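Local coordinates for protein transcription factor SKN7 (Chaetomium thermophilum, PDB 5D5W) that binds heat-shock-element DNA through its HSF-type domain and probably controls gene expression in response to osmotic and oxidative stress, at residues Arg22-Asn35 and Tyr78-Ala92. Residues are numbered along the deposited sequence; the frame is centred on the assembly and turned at random.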
ATOM      1  N   ARG B  22      13.583   5.899   9.443  1.00 66.55           N
ATOM      2  CA  ARG B  22      14.338   6.695  10.420  1.00 65.52           C
ATOM      3  C   ARG B  22      13.539   7.864  10.991  1.00 60.10           C
ATOM      4  O   ARG B  22      12.496   8.227  10.463  1.00 60.72           O
ATOM      5  CB  ARG B  22      15.624   7.232   9.780  1.00 67.69           C
ATOM      6  CG  ARG B  22      15.410   8.211   8.630  1.00 73.41           C
ATOM      7  CD  ARG B  22      16.736   8.787   8.150  1.00 81.13           C
ATOM      8  NE  ARG B  22      16.594   9.762   7.068  1.00 89.62           N
ATOM      9  CZ  ARG B  22      16.357   9.463   5.788  1.00 98.15           C
ATOM     10  NH1 ARG B  22      16.206   8.197   5.389  1.00102.70           N
ATOM     11  NH2 ARG B  22      16.259  10.444   4.896  1.00101.31           N
ATOM     12  N   TRP B  23      14.055   8.451  12.069  1.00 59.34           N
ATOM     13  CA  TRP B  23      13.512   9.691  12.623  1.00 57.07           C
ATOM     14  C   TRP B  23      13.767  10.844  11.665  1.00 59.82           C
ATOM     15  O   TRP B  23      14.795  10.895  10.985  1.00 58.74           O
ATOM     16  CB  TRP B  23      14.166  10.045  13.967  1.00 55.67           C
ATOM     17  CG  TRP B  23      13.859   9.118  15.107  1.00 55.15           C
ATOM     18  CD1 TRP B  23      14.678   8.158  15.624  1.00 56.50           C
ATOM     19  CD2 TRP B  23      12.656   9.079  15.885  1.00 55.74           C
ATOM     20  NE1 TRP B  23      14.055   7.509  16.667  1.00 57.46           N
ATOM     21  CE2 TRP B  23      12.814   8.058  16.849  1.00 56.51           C
ATOM     22  CE3 TRP B  23      11.459   9.803  15.859  1.00 55.49           C
ATOM     23  CZ2 TRP B  23      11.823   7.742  17.774  1.00 56.61           C
ATOM     24  CZ3 TRP B  23      10.472   9.493  16.787  1.00 54.63           C
ATOM     25  CH2 TRP B  23      10.665   8.474  17.731  1.00 56.61           C
ATOM     26  N   SER B  24      12.830  11.781  11.629  1.00 65.85           N
ATOM     27  CA  SER B  24      13.030  13.029  10.917  1.00 72.75           C
ATOM     28  C   SER B  24      14.114  13.806  11.641  1.00 81.07           C
ATOM     29  O   SER B  24      14.200  13.757  12.865  1.00 84.48           O
ATOM     30  CB  SER B  24      11.743  13.854  10.889  1.00 73.32           C
ATOM     31  OG  SER B  24      11.558  14.549  12.108  1.00 72.74           O
ATOM     32  N   ASP B  25      14.925  14.528  10.877  1.00 93.74           N
ATOM     33  CA  ASP B  25      16.061  15.305  11.405  1.00 98.00           C
ATOM     34  C   ASP B  25      15.784  15.962  12.769  1.00 92.74           C
ATOM     35  O   ASP B  25      16.596  15.849  13.699  1.00 81.96           O
ATOM     36  CB  ASP B  25      16.464  16.374  10.384  1.00104.68           C
ATOM     37  CG  ASP B  25      16.692  15.795   8.997  1.00110.57           C
ATOM     38  OD1 ASP B  25      17.587  14.930   8.850  1.00117.25           O
ATOM     39  OD2 ASP B  25      15.958  16.199   8.066  1.00109.00           O
ATOM     40  N   ASP B  26      14.639  16.638  12.868  1.00 86.12           N
ATOM     41  CA  ASP B  26      14.157  17.206  14.125  1.00 83.09           C
ATOM     42  C   ASP B  26      14.155  16.159  15.225  1.00 77.57           C
ATOM     43  O   ASP B  26      14.774  16.346  16.273  1.00 84.07           O
ATOM     44  CB  ASP B  26      12.729  17.741  13.963  1.00 88.19           C
ATOM     45  CG  ASP B  26      12.671  19.092  13.261  1.00 94.50           C
ATOM     46  OD1 ASP B  26      13.731  19.618  12.853  1.00 98.96           O
ATOM     47  OD2 ASP B  26      11.549  19.635  13.125  1.00 99.10           O
ATOM     48  N   GLY B  27      13.470  15.052  14.963  1.00 70.31           N
ATOM     49  CA  GLY B  27      13.284  13.986  15.950  1.00 66.05           C
ATOM     50  C   GLY B  27      11.858  13.909  16.466  1.00 61.94           C
ATOM     51  O   GLY B  27      11.565  13.130  17.368  1.00 57.41           O
ATOM     52  N   ASP B  28      10.974  14.705  15.868  1.00 61.86           N
ATOM     53  CA  ASP B  28       9.589  14.842  16.311  1.00 66.34           C
ATOM     54  C   ASP B  28       8.590  14.109  15.404  1.00 64.94           C
ATOM     55  O   ASP B  28       7.397  14.048  15.714  1.00 63.33           O
ATOM     56  CB  ASP B  28       9.220  16.332  16.427  1.00 72.12           C
ATOM     57  CG  ASP B  28       9.596  17.149  15.182  1.00 76.23           C
ATOM     58  OD1 ASP B  28       9.772  16.561  14.087  1.00 75.49           O
ATOM     59  OD2 ASP B  28       9.714  18.392  15.309  1.00 78.42           O
ATOM     60  N   SER B  29       9.092  13.584  14.283  1.00 63.82           N
ATOM     61  CA  SER B  29       8.353  12.681  13.385  1.00 60.62           C
ATOM     62  C   SER B  29       9.319  11.625  12.822  1.00 60.45           C
ATOM     63  O   SER B  29      10.537  11.755  12.979  1.00 59.52           O
ATOM     64  CB  SER B  29       7.709  13.458  12.232  1.00 60.25           C
ATOM     65  OG  SER B  29       8.685  13.998  11.354  1.00 56.69           O
ATOM     66  N   PHE B  30       8.774  10.583  12.192  1.00 58.07           N
ATOM     67  CA  PHE B  30       9.591   9.552  11.546  1.00 55.90           C
ATOM     68  C   PHE B  30       9.200   9.380  10.081  1.00 56.87           C
ATOM     69  O   PHE B  30       8.113   9.779   9.659  1.00 55.34           O
ATOM     70  CB  PHE B  30       9.527   8.213  12.303  1.00 55.41           C
ATOM     71  CG  PHE B  30       8.283   7.418  12.047  1.00 51.97           C
ATOM     72  CD1 PHE B  30       8.267   6.406  11.091  1.00 51.96           C
ATOM     73  CD2 PHE B  30       7.130   7.675  12.764  1.00 48.28           C
ATOM     74  CE1 PHE B  30       7.110   5.682  10.841  1.00 50.26           C
ATOM     75  CE2 PHE B  30       5.979   6.949  12.528  1.00 48.39           C
ATOM     76  CZ  PHE B  30       5.965   5.953  11.568  1.00 49.11           C
ATOM     77  N   VAL B  31      10.120   8.798   9.318  1.00 59.06           N
ATOM     78  CA  VAL B  31       9.974   8.638   7.880  1.00 59.27           C
ATOM     79  C   VAL B  31      10.140   7.178   7.510  1.00 62.72           C
ATOM     80  O   VAL B  31      11.072   6.536   7.978  1.00 64.63           O
ATOM     81  CB  VAL B  31      11.059   9.426   7.127  1.00 58.37           C
ATOM     82  CG1 VAL B  31      10.780   9.421   5.632  1.00 59.23           C
ATOM     83  CG2 VAL B  31      11.145  10.850   7.651  1.00 59.22           C
ATOM     84  N   VAL B  32       9.229   6.666   6.682  1.00 68.64           N
ATOM     85  CA  VAL B  32       9.363   5.346   6.054  1.00 74.65           C
ATOM     86  C   VAL B  32       9.483   5.553   4.547  1.00 79.36           C
ATOM     87  O   VAL B  32       8.702   6.291   3.954  1.00 76.38           O
ATOM     88  CB  VAL B  32       8.165   4.422   6.361  1.00 75.95           C
ATOM     89  CG1 VAL B  32       8.285   3.116   5.590  1.00 79.44           C
ATOM     90  CG2 VAL B  32       8.069   4.139   7.852  1.00 75.64           C
ATOM     91  N   LEU B  33      10.458   4.888   3.936  1.00 92.01           N
ATOM     92  CA  LEU B  33      10.883   5.201   2.571  1.00103.89           C
ATOM     93  C   LEU B  33      11.542   3.970   1.973  1.00109.31           C
ATOM     94  O   LEU B  33      12.317   3.312   2.651  1.00119.74           O
ATOM     95  CB  LEU B  33      11.872   6.375   2.607  1.00106.46           C
ATOM     96  CG  LEU B  33      12.717   6.689   1.369  1.00110.94           C
ATOM     97  CD1 LEU B  33      11.825   6.916   0.155  1.00114.25           C
ATOM     98  CD2 LEU B  33      13.614   7.896   1.628  1.00110.92           C
ATOM     99  N   GLU B  34      11.233   3.661   0.713  1.00114.92           N
ATOM    100  CA  GLU B  34      11.701   2.427   0.056  1.00117.80           C
ATOM    101  C   GLU B  34      10.791   1.295   0.522  1.00108.79           C
ATOM    102  O   GLU B  34      11.213   0.359   1.215  1.00104.57           O
ATOM    103  CB  GLU B  34      13.191   2.131   0.339  1.00125.87           C
ATOM    104  CG  GLU B  34      13.849   1.131  -0.610  1.00129.99           C
ATOM    105  CD  GLU B  34      15.335   0.933  -0.320  1.00131.20           C
ATOM    106  OE1 GLU B  34      15.749  -0.221  -0.063  1.00126.42           O
ATOM    107  OE2 GLU B  34      16.091   1.932  -0.342  1.00128.97           O
ATOM    108  N   ASN B  35       9.526   1.409   0.126  1.00 98.43           N
ATOM    109  CA  ASN B  35       8.485   0.475   0.526  1.00 90.38           C
ATOM    110  C   ASN B  35       8.808  -0.983   0.194  1.00 88.70           C
ATOM    111  O   ASN B  35       8.357  -1.893   0.879  1.00 91.71           O
ATOM    112  CB  ASN B  35       7.149   0.895  -0.090  1.00 86.63           C
ATOM    113  CG  ASN B  35       6.525   2.085   0.622  1.00 85.27           C
ATOM    114  OD1 ASN B  35       5.322   2.312   0.518  1.00 81.65           O
ATOM    115  ND2 ASN B  35       7.337   2.845   1.355  1.00 84.58           N
ATOM    116  N   TYR B  78      11.681  13.721   1.408  1.00120.45           N
ATOM    117  CA  TYR B  78      12.901  13.056   1.882  1.00118.46           C
ATOM    118  C   TYR B  78      13.478  12.216   0.747  1.00119.94           C
ATOM    119  O   TYR B  78      14.592  12.462   0.278  1.00121.47           O
ATOM    120  CB  TYR B  78      12.593  12.157   3.086  1.00111.82           C
ATOM    121  CG  TYR B  78      12.675  12.868   4.411  1.00105.21           C
ATOM    122  CD1 TYR B  78      11.607  13.623   4.889  1.00101.17           C
ATOM    123  CD2 TYR B  78      13.826  12.789   5.188  1.00102.53           C
ATOM    124  CE1 TYR B  78      11.689  14.279   6.106  1.00101.03           C
ATOM    125  CE2 TYR B  78      13.920  13.437   6.405  1.00100.73           C
ATOM    126  CZ  TYR B  78      12.851  14.181   6.861  1.00100.49           C
ATOM    127  OH  TYR B  78      12.952  14.828   8.069  1.00100.78           O
ATOM    128  N   GLY B  79      12.708  11.212   0.336  1.00116.70           N
ATOM    129  CA  GLY B  79      12.957  10.465  -0.887  1.00116.31           C
ATOM    130  C   GLY B  79      11.773  10.678  -1.814  1.00116.88           C
ATOM    131  O   GLY B  79      11.127  11.734  -1.773  1.00117.96           O
ATOM    132  N   ARG B  80      11.479   9.674  -2.636  1.00112.12           N
ATOM    133  CA  ARG B  80      10.378   9.750  -3.597  1.00115.68           C
ATOM    134  C   ARG B  80       9.083   9.226  -2.983  1.00110.59           C
ATOM    135  O   ARG B  80       8.092   9.957  -2.852  1.00100.33           O
ATOM    136  CB  ARG B  80      10.723   8.951  -4.857  1.00123.29           C
ATOM    137  CG  ARG B  80      11.599   9.706  -5.844  1.00127.91           C
ATOM    138  CD  ARG B  80      10.766  10.627  -6.723  1.00130.59           C
ATOM    139  NE  ARG B  80      11.594  11.431  -7.622  1.00134.65           N
ATOM    140  CZ  ARG B  80      12.180  10.985  -8.735  1.00137.69           C
ATOM    141  NH1 ARG B  80      12.052   9.718  -9.124  1.00137.10           N
ATOM    142  NH2 ARG B  80      12.909  11.821  -9.468  1.00141.63           N
ATOM    143  N   ASP B  81       9.111   7.949  -2.613  1.00109.40           N
ATOM    144  CA  ASP B  81       7.985   7.279  -1.971  1.00105.87           C
ATOM    145  C   ASP B  81       8.223   7.258  -0.462  1.00 90.93           C
ATOM    146  O   ASP B  81       8.296   6.195   0.167  1.00 86.51           O
ATOM    147  CB  ASP B  81       7.830   5.855  -2.524  1.00116.29           C
ATOM    148  CG  ASP B  81       7.589   5.833  -4.033  1.00122.91           C
ATOM    149  OD1 ASP B  81       8.312   6.543  -4.769  1.00125.67           O
ATOM    150  OD2 ASP B  81       6.682   5.091  -4.481  1.00126.62           O
ATOM    151  N   ALA B  82       8.357   8.452   0.102  1.00 78.92           N
ATOM    152  CA  ALA B  82       8.604   8.620   1.518  1.00 74.06           C
ATOM    153  C   ALA B  82       7.304   9.005   2.211  1.00 72.23           C
ATOM    154  O   ALA B  82       6.624   9.946   1.802  1.00 71.26           O
ATOM    155  CB  ALA B  82       9.657   9.685   1.747  1.00 73.98           C
ATOM    156  N   TRP B  83       6.971   8.259   3.259  1.00 68.15           N
ATOM    157  CA  TRP B  83       5.785   8.490   4.057  1.00 62.09           C
ATOM    158  C   TRP B  83       6.249   8.993   5.405  1.00 58.41           C
ATOM    159  O   TRP B  83       7.072   8.346   6.042  1.00 61.70           O
ATOM    160  CB  TRP B  83       5.026   7.177   4.243  1.00 61.68           C
ATOM    161  CG  TRP B  83       4.398   6.676   2.997  1.00 62.40           C
ATOM    162  CD1 TRP B  83       5.027   6.336   1.837  1.00 62.80           C
ATOM    163  CD2 TRP B  83       3.006   6.453   2.780  1.00 62.21           C
ATOM    164  NE1 TRP B  83       4.108   5.923   0.906  1.00 64.25           N
ATOM    165  CE2 TRP B  83       2.859   5.977   1.464  1.00 63.77           C
ATOM    166  CE3 TRP B  83       1.863   6.611   3.573  1.00 61.85           C
ATOM    167  CZ2 TRP B  83       1.614   5.653   0.923  1.00 65.57           C
ATOM    168  CZ3 TRP B  83       0.632   6.293   3.039  1.00 60.38           C
ATOM    169  CH2 TRP B  83       0.513   5.823   1.726  1.00 63.12           C
ATOM    170  N   GLU B  84       5.729  10.136   5.840  1.00 53.22           N
ATOM    171  CA  GLU B  84       6.106  10.697   7.130  1.00 53.41           C
ATOM    172  C   GLU B  84       4.903  10.759   8.054  1.00 53.96           C
ATOM    173  O   GLU B  84       3.856  11.260   7.652  1.00 49.46           O
ATOM    174  CB  GLU B  84       6.679  12.095   6.947  1.00 55.75           C
ATOM    175  CG  GLU B  84       7.317  12.643   8.210  1.00 60.69           C
ATOM    176  CD  GLU B  84       7.897  14.025   8.028  1.00 63.01           C
ATOM    177  OE1 GLU B  84       7.750  14.600   6.933  1.00 62.83           O
ATOM    178  OE2 GLU B  84       8.497  14.540   8.994  1.00 69.51           O
ATOM    179  N   PHE B  85       5.060  10.260   9.284  1.00 53.50           N
ATOM    180  CA  PHE B  85       3.983  10.280  10.280  1.00 53.26           C
ATOM    181  C   PHE B  85       4.396  10.959  11.565  1.00 55.41           C
ATOM    182  O   PHE B  85       5.571  10.948  11.936  1.00 56.82           O
ATOM    183  CB  PHE B  85       3.520   8.871  10.604  1.00 53.66           C
ATOM    184  CG  PHE B  85       2.884   8.182   9.448  1.00 51.54           C
ATOM    185  CD1 PHE B  85       3.664   7.490   8.532  1.00 48.28           C
ATOM    186  CD2 PHE B  85       1.515   8.242   9.264  1.00 51.01           C
ATOM    187  CE1 PHE B  85       3.088   6.863   7.453  1.00 46.28           C
ATOM    188  CE2 PHE B  85       0.929   7.613   8.184  1.00 50.96           C
ATOM    189  CZ  PHE B  85       1.721   6.925   7.276  1.00 49.21           C
ATOM    190  N   LYS B  86       3.407  11.526  12.253  1.00 58.23           N
ATOM    191  CA  LYS B  86       3.659  12.350  13.428  1.00 60.13           C
ATOM    192  C   LYS B  86       2.616  12.155  14.528  1.00 57.21           C
ATOM    193  O   LYS B  86       1.409  12.194  14.290  1.00 53.99           O
ATOM    194  CB  LYS B  86       3.703  13.818  13.022  1.00 65.26           C
ATOM    195  CG  LYS B  86       4.446  14.721  13.993  1.00 70.72           C
ATOM    196  CD  LYS B  86       4.488  16.151  13.460  1.00 75.65           C
ATOM    197  CE  LYS B  86       5.797  16.866  13.774  1.00 80.38           C
ATOM    198  NZ  LYS B  86       6.155  17.859  12.719  1.00 80.57           N
ATOM    199  N   HIS B  87       3.116  11.912  15.728  1.00 58.26           N
ATOM    200  CA  HIS B  87       2.341  12.005  16.946  1.00 63.22           C
ATOM    201  C   HIS B  87       3.078  13.029  17.815  1.00 66.67           C
ATOM    202  O   HIS B  87       4.311  12.998  17.888  1.00 63.15           O
ATOM    203  CB  HIS B  87       2.283  10.650  17.631  1.00 63.87           C
ATOM    204  CG  HIS B  87       1.167  10.506  18.615  1.00 65.24           C
ATOM    205  ND1 HIS B  87       1.075  11.269  19.756  1.00 68.26           N
ATOM    206  CD2 HIS B  87       0.112   9.661  18.644  1.00 65.61           C
ATOM    207  CE1 HIS B  87       0.006  10.914  20.440  1.00 68.07           C
ATOM    208  NE2 HIS B  87      -0.594   9.934  19.788  1.00 68.33           N
ATOM    209  N   PRO B  88       2.337  13.959  18.449  1.00 70.87           N
ATOM    210  CA  PRO B  88       2.969  14.983  19.293  1.00 71.01           C
ATOM    211  C   PRO B  88       3.838  14.435  20.432  1.00 68.76           C
ATOM    212  O   PRO B  88       4.810  15.078  20.825  1.00 69.40           O
ATOM    213  CB  PRO B  88       1.772  15.742  19.875  1.00 73.84           C
ATOM    214  CG  PRO B  88       0.674  15.542  18.890  1.00 73.29           C
ATOM    215  CD  PRO B  88       0.880  14.171  18.327  1.00 72.59           C
ATOM    216  N   GLU B  89       3.484  13.258  20.936  1.00 69.15           N
ATOM    217  CA  GLU B  89       4.131  12.641  22.089  1.00 73.71           C
ATOM    218  C   GLU B  89       5.111  11.509  21.734  1.00 72.78           C
ATOM    219  O   GLU B  89       5.737  10.931  22.627  1.00 76.40           O
ATOM    220  CB  GLU B  89       3.046  12.097  23.021  1.00 81.15           C
ATOM    221  CG  GLU B  89       1.985  13.125  23.409  1.00 86.84           C
ATOM    222  CD  GLU B  89       2.459  14.092  24.484  1.00 90.75           C
ATOM    223  OE1 GLU B  89       2.514  13.677  25.663  1.00 96.74           O
ATOM    224  OE2 GLU B  89       2.767  15.264  24.161  1.00 87.73           O
ATOM    225  N   PHE B  90       5.224  11.182  20.445  1.00 72.52           N
ATOM    226  CA  PHE B  90       6.191  10.187  19.941  1.00 68.16           C
ATOM    227  C   PHE B  90       7.376  10.956  19.372  1.00 67.98           C
ATOM    228  O   PHE B  90       7.295  11.499  18.270  1.00 65.12           O
ATOM    229  CB  PHE B  90       5.540   9.321  18.849  1.00 65.90           C
ATOM    230  CG  PHE B  90       6.391   8.169  18.357  1.00 63.14           C
ATOM    231  CD1 PHE B  90       6.556   7.023  19.127  1.00 63.26           C
ATOM    232  CD2 PHE B  90       6.975   8.204  17.099  1.00 62.05           C
ATOM    233  CE1 PHE B  90       7.313   5.954  18.667  1.00 59.76           C
ATOM    234  CE2 PHE B  90       7.727   7.137  16.638  1.00 59.97           C
ATOM    235  CZ  PHE B  90       7.896   6.011  17.421  1.00 57.72           C
ATOM    236  N   ARG B  91       8.457  11.034  20.145  1.00 69.91           N
ATOM    237  CA  ARG B  91       9.673  11.726  19.715  1.00 70.81           C
ATOM    238  C   ARG B  91      10.896  10.934  20.107  1.00 69.00           C
ATOM    239  O   ARG B  91      10.835  10.082  20.987  1.00 64.22           O
ATOM    240  CB  ARG B  91       9.778  13.103  20.349  1.00 76.03           C
ATOM    241  CG  ARG B  91       8.490  13.890  20.383  1.00 82.55           C
ATOM    242  CD  ARG B  91       8.802  15.358  20.560  1.00 91.51           C
ATOM    243  NE  ARG B  91       7.641  16.109  21.017  1.00104.44           N
ATOM    244  CZ  ARG B  91       7.528  17.435  20.954  1.00116.77           C
ATOM    245  NH1 ARG B  91       8.506  18.181  20.438  1.00117.20           N
ATOM    246  NH2 ARG B  91       6.421  18.022  21.405  1.00124.18           N
ATOM    247  N   ALA B  92      12.014  11.250  19.464  1.00 72.35           N
ATOM    248  CA  ALA B  92      13.259  10.497  19.640  1.00 77.45           C
ATOM    249  C   ALA B  92      13.790  10.506  21.083  1.00 80.72           C
ATOM    250  O   ALA B  92      14.279   9.485  21.575  1.00 77.68           O
ATOM    251  CB  ALA B  92      14.318  11.024  18.680  1.00 79.81           C
TER
HETATM  252  O   HOH W   1       5.976  11.678  15.846  1.00 47.06           O
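Strands 30-33 and 82-86 pair antiparallel through two hydrogen-bonded pairs, Phe30 with Phe85 and Val32 with Trp83. The latter is tighter, with Trp83 N 2.7 Å from Val32 O. Beyond the strands, Ala92 N donates to Gly27 O at 2.9 Å; Gly27 has a positive phi (109°), where a CB would press on the preceding carbonyl. A water takes the N-H of His87 and lies 2.8 Å from Asp28 O.

On the face bearing Val31 and Glu84, branched Val31 sets CG2 over the centre of the Tyr78 ring, 3.7 Å from its centroid, a CH-pi contact. Glu84, its CG anti to the backbone N (chi1 -170°) and its chain extended, brings OE2 to the Ser29 hydroxyl, at a separation too short to be taken at face value, so the detail of this bond is doubtful.

Aromatic contacts join Trp23 to residues 90-92. The Trp23 indole has Ala92 CB over one face, 3.8 Å from the five-membered ring's centroid, a methyl small enough to sit close over the indole, while Trp23 CH2 comes 3.4 Å from Phe90 CE2, over the Phe90 ring's face near its rim. Replacing Trp23 by alanine would probably open a gap over the Ala92 methyl and beside the Phe90 ring.

Phe30, Val32 and Phe85 face helix 52-61, joining the sheet to the helical core of the winged helix-turn-helix fold typical of HSF-type DNA-binding domains.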